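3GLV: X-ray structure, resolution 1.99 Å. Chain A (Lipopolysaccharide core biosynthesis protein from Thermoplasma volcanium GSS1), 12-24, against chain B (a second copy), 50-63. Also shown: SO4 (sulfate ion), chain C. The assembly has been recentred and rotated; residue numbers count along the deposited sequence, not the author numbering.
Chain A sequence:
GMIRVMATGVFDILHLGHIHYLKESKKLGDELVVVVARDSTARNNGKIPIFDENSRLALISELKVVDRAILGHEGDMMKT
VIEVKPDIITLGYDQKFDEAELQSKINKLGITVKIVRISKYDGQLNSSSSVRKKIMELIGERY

Chain A, residues 12-24: DILHLGHIHYLKE
Chain B, residues 50-63: IFDENSRLALISEL

How do the two backbones meet? In chain A an extended lead-in, Ile13(A) at phi/psi -110/114 and Leu14(A) at -67/136, runs through His15(A) at -145/177 into a helix that begins at Leu16(A) and runs on past Glu24(A). In chain B, Phe51(B) at -105/143 and Asp52(B) at -69/168 precede the helix that begins at Glu53(B). The helix axes approach to 10.5 Å, with 37° between their N-to-C directions, so the two run roughly the same way. The register is set by Leu16(A) and Leu59(B), whose CA atoms lie 6.6 Å apart, and the stretches together bury 489 Å².

What fills the middle? Leu59(B), the residue most covered, starts sideways, but chi1 t and chi2 p (-165°, 45°) bring its end nearer chain A. CD1 of Leu59(B) lies 3.4 Å from CG1 of Ile19(A), an m,m side chain pointing toward chain B, while CD2 of Leu59(B) lies 3.4 Å from O and 4.1 Å from CB of Leu14(A). Leu16(A), in the m,t rotamer (-76°, 174°), also reaches inward: CD1 comes 3.8 Å from CA of Ser55(B), and CD2 sits 3.8 Å from CB of Ala58(B). The short serine and alanine side chains let this leucine lie close to the helix.

How is the N-terminal end arranged? Phe51(B), chi1 m at -71° and chi2 -80°, points toward chain A. CG2 of Ile13(A) meets the Phe51(B) ring at its edge, 4.0 Å from CE2 of Phe51(B), and CB of His15(A) is 3.9 Å from CE1 of Phe51(B). His15(A) takes chi1 p (60°), which leads its ring away from chain B; there ND1 caps the helix by accepting a weak bond from Gly17(A) N at 3.0 Å. His15(A) N donates to ND1 of His18(A) at 3.1 Å, and NE2 of that m rotamer donates to O3 of the sulfate at 3.0 Å. On chain B, Asp52(B), chi1 p, caps with OD1, accepting from both N and OG of Ser55(B) at 2.7 Å each.

Where does charge enter? At the C-terminal end, Lys23(A) NZ donates to Glu62(B) OE2 at 2.6 Å, a salt bridge and the only hydrogen bond between the stretches. Both side chains point toward the opposite stretch. Lysine spans the gap with chi angles t,t,m,t; glutamate folds with chi1 and chi2 both m (-68°, -63°) and chi3 -31°. Its aliphatic part also packs, CG lying 3.7 Å from CG2 of Ile19(A), so Glu62(B) joins the apolar centre to the charged margin.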

# COMPACT_ATOMS: atom_id res chain seq x y z
N ASP A 12 -6.55 -3.23 8.49
CA ASP A 12 -6.82 -1.93 9.12
C ASP A 12 -5.63 -0.98 8.93
O ASP A 12 -5.73 0.06 8.23
CB ASP A 12 -7.19 -2.11 10.59
CG ASP A 12 -7.74 -0.86 11.21
OD1 ASP A 12 -8.33 0.01 10.49
OD2 ASP A 12 -7.62 -0.79 12.46
N ILE A 13 -4.51 -1.34 9.52
CA ILE A 13 -3.27 -0.58 9.33
C ILE A 13 -2.35 -1.44 8.51
O ILE A 13 -1.93 -2.51 9.00
CB ILE A 13 -2.57 -0.26 10.65
CG1 ILE A 13 -3.49 0.50 11.60
CG2 ILE A 13 -1.22 0.56 10.41
CD1 ILE A 13 -3.98 1.78 10.98
N LEU A 14 -2.04 -1.00 7.28
CA LEU A 14 -1.23 -1.86 6.38
C LEU A 14 0.16 -2.03 6.93
O LEU A 14 0.80 -1.05 7.39
CB LEU A 14 -1.15 -1.34 4.94
CG LEU A 14 -2.30 -1.60 3.97
CD1 LEU A 14 -2.09 -1.02 2.59
CD2 LEU A 14 -2.56 -3.14 3.89
N HIS A 15 0.65 -3.26 6.89
CA HIS A 15 2.01 -3.53 7.27
C HIS A 15 2.61 -4.66 6.43
O HIS A 15 1.94 -5.23 5.59
CB HIS A 15 2.06 -3.82 8.73
CG HIS A 15 1.25 -4.98 9.15
ND1 HIS A 15 1.50 -6.27 8.71
CD2 HIS A 15 0.18 -5.06 9.98
CE1 HIS A 15 0.63 -7.10 9.28
NE2 HIS A 15 -0.19 -6.39 10.04
N LEU A 16 3.89 -4.97 6.66
CA LEU A 16 4.61 -5.88 5.77
C LEU A 16 4.14 -7.34 5.90
O LEU A 16 4.37 -8.17 5.00
CB LEU A 16 6.13 -5.75 5.94
CG LEU A 16 6.72 -4.49 5.26
CD1 LEU A 16 8.18 -4.30 5.55
CD2 LEU A 16 6.52 -4.49 3.75
N GLY A 17 3.49 -7.67 7.01
CA GLY A 17 2.81 -8.98 7.16
C GLY A 17 1.69 -9.16 6.15
O GLY A 17 1.52 -10.23 5.54
N HIS A 18 0.91 -8.08 5.96
CA HIS A 18 -0.12 -8.09 5.02
C HIS A 18 0.52 -8.24 3.63
O HIS A 18 0.05 -9.01 2.81
CB HIS A 18 -0.92 -6.77 5.03
CG HIS A 18 -1.71 -6.56 6.26
ND1 HIS A 18 -1.69 -5.36 6.94
CD2 HIS A 18 -2.60 -7.37 6.92
CE1 HIS A 18 -2.52 -5.45 7.98
NE2 HIS A 18 -3.10 -6.64 7.98
N ILE A 19 1.54 -7.44 3.35
CA ILE A 19 2.20 -7.50 2.06
C ILE A 19 2.69 -8.93 1.78
O ILE A 19 2.56 -9.43 0.65
CB ILE A 19 3.40 -6.55 2.00
CG1 ILE A 19 2.96 -5.08 2.15
CG2 ILE A 19 4.18 -6.74 0.66
CD1 ILE A 19 1.76 -4.69 1.19
N HIS A 20 3.29 -9.60 2.78
CA HIS A 20 3.79 -10.97 2.52
C HIS A 20 2.58 -11.89 2.19
O HIS A 20 2.64 -12.67 1.26
CB HIS A 20 4.57 -11.50 3.68
CG HIS A 20 4.94 -12.96 3.61
ND1 HIS A 20 6.07 -13.41 2.94
CD2 HIS A 20 4.43 -14.04 4.26
CE1 HIS A 20 6.18 -14.73 3.12
NE2 HIS A 20 5.20 -15.14 3.93
N TYR A 21 1.49 -11.77 2.91
CA TYR A 21 0.31 -12.59 2.65
C TYR A 21 -0.23 -12.38 1.25
O TYR A 21 -0.41 -13.31 0.54
CB TYR A 21 -0.77 -12.34 3.70
CG TYR A 21 -2.13 -13.00 3.47
CD1 TYR A 21 -2.27 -14.35 3.41
CD2 TYR A 21 -3.25 -12.25 3.37
CE1 TYR A 21 -3.48 -14.91 3.24
CE2 TYR A 21 -4.46 -12.80 3.19
CZ TYR A 21 -4.57 -14.13 3.12
OH TYR A 21 -5.80 -14.64 2.95
N LEU A 22 -0.45 -11.13 0.88
CA LEU A 22 -0.96 -10.79 -0.41
C LEU A 22 0.01 -11.17 -1.56
O LEU A 22 -0.38 -11.81 -2.47
CB LEU A 22 -1.35 -9.33 -0.46
CG LEU A 22 -2.45 -8.89 0.49
CD1 LEU A 22 -2.86 -7.45 0.31
CD2 LEU A 22 -3.63 -9.79 0.33
N LYS A 23 1.27 -10.79 -1.45
CA LYS A 23 2.26 -11.07 -2.47
C LYS A 23 2.43 -12.55 -2.71
O LYS A 23 2.55 -12.98 -3.89
CB LYS A 23 3.58 -10.41 -2.15
CG LYS A 23 4.64 -10.65 -3.16
CD LYS A 23 5.95 -9.81 -2.88
CE LYS A 23 5.75 -8.29 -3.06
NZ LYS A 23 7.10 -7.67 -3.02
N GLU A 24 2.47 -13.33 -1.63
CA GLU A 24 2.67 -14.77 -1.81
C GLU A 24 1.37 -15.38 -2.38
O GLU A 24 1.44 -16.29 -3.17
CB GLU A 24 3.07 -15.46 -0.51
CG GLU A 24 4.44 -15.04 0.02
CD GLU A 24 5.55 -15.29 -0.98
OE1 GLU A 24 5.87 -16.45 -1.25
OE2 GLU A 24 6.11 -14.31 -1.50
N ILE B 50 6.22 5.22 13.84
CA ILE B 50 5.83 3.94 14.38
C ILE B 50 6.52 2.83 13.61
O ILE B 50 6.92 1.84 14.19
CB ILE B 50 4.28 3.70 14.28
CG1 ILE B 50 3.49 4.38 15.42
CG2 ILE B 50 3.97 2.23 14.31
CD1 ILE B 50 3.52 5.93 15.48
N PHE B 51 6.65 2.98 12.29
CA PHE B 51 7.33 1.95 11.52
C PHE B 51 8.73 2.46 11.14
O PHE B 51 8.90 3.65 10.85
CB PHE B 51 6.54 1.61 10.26
CG PHE B 51 5.23 0.86 10.49
CD1 PHE B 51 5.23 -0.53 10.72
CD2 PHE B 51 4.00 1.52 10.38
CE1 PHE B 51 4.00 -1.25 10.87
CE2 PHE B 51 2.77 0.81 10.52
CZ PHE B 51 2.78 -0.56 10.77
N ASP B 52 9.71 1.58 11.14
CA ASP B 52 11.06 1.99 10.79
C ASP B 52 11.18 2.35 9.30
O ASP B 52 10.28 2.11 8.49
CB ASP B 52 12.10 0.95 11.22
CG ASP B 52 11.98 -0.34 10.48
OD1 ASP B 52 11.63 -0.36 9.30
OD2 ASP B 52 12.28 -1.37 11.08
N GLU B 53 12.29 2.96 8.96
CA GLU B 53 12.49 3.53 7.64
C GLU B 53 12.47 2.44 6.59
O GLU B 53 11.94 2.65 5.53
CB GLU B 53 13.77 4.35 7.58
CG GLU B 53 15.04 3.56 7.86
CD GLU B 53 16.25 4.44 8.12
OE1 GLU B 53 16.09 5.63 8.46
OE2 GLU B 53 17.37 3.93 8.00
N ASN B 54 13.00 1.27 6.91
CA ASN B 54 13.02 0.19 5.93
C ASN B 54 11.64 -0.37 5.67
O ASN B 54 11.32 -0.72 4.54
CB ASN B 54 13.91 -0.95 6.37
CG ASN B 54 15.28 -0.49 6.61
OD1 ASN B 54 15.89 0.13 5.75
ND2 ASN B 54 15.78 -0.72 7.82
N SER B 55 10.83 -0.45 6.72
CA SER B 55 9.47 -0.91 6.55
C SER B 55 8.60 0.09 5.79
O SER B 55 7.79 -0.33 4.93
CB SER B 55 8.86 -1.30 7.89
OG SER B 55 9.76 -2.19 8.51
N ARG B 56 8.76 1.38 6.09
CA ARG B 56 8.00 2.45 5.41
C ARG B 56 8.35 2.50 3.93
O ARG B 56 7.46 2.67 3.10
CB ARG B 56 8.22 3.83 6.06
CG ARG B 56 7.68 3.91 7.49
CD ARG B 56 7.83 5.28 8.23
NE ARG B 56 9.20 5.58 8.66
CZ ARG B 56 10.04 6.43 8.04
NH1 ARG B 56 9.70 7.11 6.94
NH2 ARG B 56 11.26 6.59 8.52
N LEU B 57 9.64 2.28 3.59
CA LEU B 57 10.11 2.27 2.19
C LEU B 57 9.51 1.09 1.42
O LEU B 57 8.97 1.26 0.32
CB LEU B 57 11.66 2.22 2.13
CG LEU B 57 12.30 2.10 0.75
CD1 LEU B 57 11.96 3.32 -0.08
CD2 LEU B 57 13.83 1.97 0.86
N ALA B 58 9.56 -0.09 2.02
CA ALA B 58 9.07 -1.31 1.39
C ALA B 58 7.58 -1.27 1.14
O ALA B 58 7.10 -1.71 0.09
CB ALA B 58 9.43 -2.54 2.24
N LEU B 59 6.82 -0.73 2.08
CA LEU B 59 5.41 -0.62 1.88
C LEU B 59 5.08 0.38 0.78
O LEU B 59 4.26 0.11 -0.06
CB LEU B 59 4.72 -0.23 3.19
CG LEU B 59 3.24 -0.37 3.31
CD1 LEU B 59 2.74 -1.73 2.74
CD2 LEU B 59 2.83 -0.23 4.79
N ILE B 60 5.74 1.51 0.77
CA ILE B 60 5.48 2.50 -0.28
C ILE B 60 5.77 1.91 -1.69
O ILE B 60 5.08 2.22 -2.68
CB ILE B 60 6.39 3.72 0.00
CG1 ILE B 60 5.63 4.75 0.78
CG2 ILE B 60 6.99 4.33 -1.27
CD1 ILE B 60 4.44 5.35 0.07
N SER B 61 6.78 1.04 -1.78
CA SER B 61 7.21 0.41 -3.01
C SER B 61 6.17 -0.54 -3.58
O SER B 61 6.23 -0.86 -4.77
CB SER B 61 8.50 -0.39 -2.80
OG SER B 61 9.51 0.50 -2.36
N GLU B 62 5.19 -0.95 -2.75
CA GLU B 62 4.16 -1.89 -3.15
C GLU B 62 2.97 -1.23 -3.80
O GLU B 62 2.00 -1.93 -4.19
CB GLU B 62 3.69 -2.71 -1.92
CG GLU B 62 4.79 -3.69 -1.38
CD GLU B 62 5.20 -4.78 -2.37
OE1 GLU B 62 4.39 -5.22 -3.18
OE2 GLU B 62 6.35 -5.27 -2.33
N LEU B 63 2.96 0.09 -3.86
CA LEU B 63 1.85 0.81 -4.48
C LEU B 63 1.93 0.88 -5.98
O LEU B 63 3.02 1.17 -6.57
CB LEU B 63 1.75 2.21 -3.93
CG LEU B 63 1.39 2.31 -2.45
CD1 LEU B 63 1.60 3.75 -2.01
CD2 LEU B 63 -0.02 1.77 -2.14
S SO4 C . -5.98 -8.92 9.20
O1 SO4 C . -6.00 -8.79 10.67
O2 SO4 C . -7.25 -9.51 8.79
O3 SO4 C . -5.93 -7.57 8.59
O4 SO4 C . -4.84 -9.82 8.97